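Local coordinates for protein mialostatin (PDB 6ZTK) that inhibits papain-type cysteine proteases, including the tick's own midgut cathepsins and several host cathepsins, and so restrains the digestion of blood proteins, at residues Y61-E66 and T85-T90. Sequence-based numbering, arbitrary orientation.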
loop_
_atom_site.group_PDB
_atom_site.type_symbol
_atom_site.label_atom_id
_atom_site.label_comp_id
_atom_site.label_asym_id
_atom_site.label_seq_id
_atom_site.Cartn_x
_atom_site.Cartn_y
_atom_site.Cartn_z
ATOM N N TYR A 61 7.672 -3.153 9.461
ATOM C CA TYR A 61 6.801 -2.704 8.367
ATOM C C TYR A 61 7.136 -3.461 7.075
ATOM O O TYR A 61 8.333 -3.667 6.772
ATOM C CB TYR A 61 6.840 -1.200 8.126
ATOM C CG TYR A 61 6.191 -0.381 9.207
ATOM C CD1 TYR A 61 4.817 -0.302 9.311
ATOM C CD2 TYR A 61 6.963 0.344 10.085
ATOM C CE1 TYR A 61 4.218 0.492 10.292
ATOM C CE2 TYR A 61 6.404 1.135 11.067
ATOM C CZ TYR A 61 5.015 1.190 11.177
ATOM O OH TYR A 61 4.440 1.952 12.183
ATOM N N ASP A 62 6.101 -3.836 6.318
ATOM C CA ASP A 62 6.342 -4.067 4.872
ATOM C C ASP A 62 6.618 -2.752 4.173
ATOM O O ASP A 62 6.239 -1.641 4.641
ATOM C CB ASP A 62 5.158 -4.804 4.253
ATOM C CG ASP A 62 5.118 -6.210 4.737
ATOM O OD1 ASP A 62 6.215 -6.829 4.956
ATOM O OD2 ASP A 62 3.934 -6.644 4.998
ATOM N N THR A 63 7.130 -2.839 2.929
ATOM C CA THR A 63 7.169 -1.710 2.030
ATOM C C THR A 63 6.758 -2.160 0.628
ATOM O O THR A 63 6.666 -3.373 0.407
ATOM C CB THR A 63 8.534 -0.987 2.054
ATOM O OG1 THR A 63 8.408 0.246 1.367
ATOM C CG2 THR A 63 9.654 -1.800 1.437
ATOM N N VAL A 64 6.406 -1.204 -0.182
ATOM C CA VAL A 64 5.939 -1.431 -1.585
ATOM C C VAL A 64 7.141 -1.625 -2.498
ATOM O O VAL A 64 8.059 -0.724 -2.507
ATOM C CB VAL A 64 5.076 -0.288 -2.088
ATOM C CG1 VAL A 64 4.549 -0.610 -3.471
ATOM C CG2 VAL A 64 3.905 0.015 -1.169
ATOM N N LEU A 65 7.117 -2.705 -3.278
ATOM C CA LEU A 65 8.101 -2.845 -4.403
ATOM C C LEU A 65 7.550 -2.274 -5.692
ATOM O O LEU A 65 8.193 -1.384 -6.309
ATOM C CB LEU A 65 8.467 -4.304 -4.582
ATOM C CG LEU A 65 9.329 -4.932 -3.514
ATOM C CD1 LEU A 65 9.469 -6.425 -3.733
ATOM C CD2 LEU A 65 10.721 -4.259 -3.477
ATOM N N GLU A 66 6.355 -2.663 -6.103
ATOM C CA GLU A 66 5.793 -2.198 -7.373
ATOM C C GLU A 66 4.271 -2.047 -7.239
ATOM O O GLU A 66 3.623 -2.997 -6.752
ATOM C CB GLU A 66 6.115 -3.207 -8.468
ATOM C CG GLU A 66 5.661 -2.805 -9.830
ATOM C CD GLU A 66 6.091 -3.766 -10.935
ATOM O OE1 GLU A 66 6.663 -4.834 -10.618
ATOM O OE2 GLU A 66 5.741 -3.490 -12.108
ATOM N N THR A 85 2.989 -5.264 -5.062
ATOM C CA THR A 85 3.860 -6.228 -4.383
ATOM C C THR A 85 4.533 -5.588 -3.166
ATOM O O THR A 85 4.800 -4.366 -3.209
ATOM C CB THR A 85 4.915 -6.805 -5.358
ATOM O OG1 THR A 85 5.613 -5.701 -5.927
ATOM C CG2 THR A 85 4.247 -7.636 -6.408
ATOM N N THR A 86 4.794 -6.360 -2.145
ATOM C CA THR A 86 5.447 -5.915 -0.912
ATOM C C THR A 86 6.628 -6.836 -0.572
ATOM O O THR A 86 6.682 -8.001 -1.035
ATOM C CB THR A 86 4.492 -5.797 0.292
ATOM O OG1 THR A 86 4.021 -7.087 0.681
ATOM C CG2 THR A 86 3.340 -4.877 -0.047
ATOM N N THR A 87 7.458 -6.376 0.338
ATOM C CA THR A 87 8.537 -7.168 0.955
ATOM C C THR A 87 8.823 -6.531 2.314
ATOM O O THR A 87 8.398 -5.387 2.520
ATOM C CB THR A 87 9.759 -7.160 0.020
ATOM O OG1 THR A 87 10.607 -8.271 0.372
ATOM C CG2 THR A 87 10.450 -5.843 -0.024
ATOM N N GLN A 88 9.498 -7.278 3.176
ATOM C CA GLN A 88 9.830 -6.783 4.523
ATOM C C GLN A 88 10.711 -5.548 4.382
ATOM O O GLN A 88 11.710 -5.571 3.594
ATOM C CB GLN A 88 10.514 -7.891 5.311
ATOM C CG GLN A 88 10.736 -7.567 6.776
ATOM C CD GLN A 88 11.357 -8.757 7.482
ATOM O OE1 GLN A 88 10.668 -9.757 7.755
ATOM N NE2 GLN A 88 12.639 -8.656 7.748
ATOM N N SER A 89 10.405 -4.475 5.121
ATOM C CA SER A 89 11.273 -3.280 5.175
ATOM C C SER A 89 12.260 -3.453 6.335
ATOM O O SER A 89 12.143 -4.383 7.119
ATOM C CB SER A 89 10.543 -1.969 5.355
ATOM O OG SER A 89 10.215 -1.746 6.738
ATOM N N THR A 90 13.178 -2.507 6.414
ATOM C CA THR A 90 14.161 -2.450 7.531
ATOM C C THR A 90 13.630 -1.699 8.737
ATOM O O THR A 90 14.403 -1.574 9.705
ATOM C CB THR A 90 15.447 -1.796 7.034
ATOM O OG1 THR A 90 15.158 -0.486 6.572
ATOM C CG2 THR A 90 16.081 -2.655 5.956
HETATM O O HOH W 1 2.177 -6.721 2.892
HETATM O O HOH W 2 7.031 -6.535 -8.177
#
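Thr85 meets Leu65 and Glu66 where strand 60-74 of the cystatin sheet is interrupted. Its backbone pairs with both residues: Leu65 N donates to Thr85 O, and Thr85 N in turn gives a bond to Glu66 O. With chi1 at 55°, OG1 sits between the backbone N and the carbonyl carbon, 3.5 Å from Leu65 CB, and takes a weak bond from Glu66 N (3.1 Å). A water joins this OG1 to Glu66 OE1.

At Thr86 the CA and CB press against Thr63 O, with CA at only 3.1 Å in a CA-H...O contact. A second water bridges its OG1 to Asp62 OD2, the oxygen that also forms a salt bridge with Arg58, while helix 41-52 covers neighbouring Val64.

Thr87 forms the reciprocal backbone pair with Thr63; Thr63 N donates to Thr87 O at 2.9 Å, and Thr87 N returns a bond to Thr63 O. On the face it shares with Thr63, Thr87 turns CG2 against Leu65, lying 3.8 Å from both Leu65 CG and Leu65 CD2. Its OG1, anti to the backbone N (chi1 -160°), bonds to Lys110 O, and Thr63 OG1 binds Tyr99 OH.

Gln88 brings its CA to 3.6 Å from Asp62 OD1, but its CB points away from strand 60-74. Ser89 then grips Tyr61 O twice: its N approaches in the carbonyl plane, and OG donates over 2.7 Å from 40° above it. The same OG is also hydrogen-bonded to the backbone N of Cys91, a residue joined to Cys104 by a disulfide.

Backbone bonds thus carry the pairing of strands 60-74 and 78-92; Ser89 OG adds a direct bond and Thr85 OG1 a weak one, while two waters tie in the carboxylates of Asp62 and Glu66.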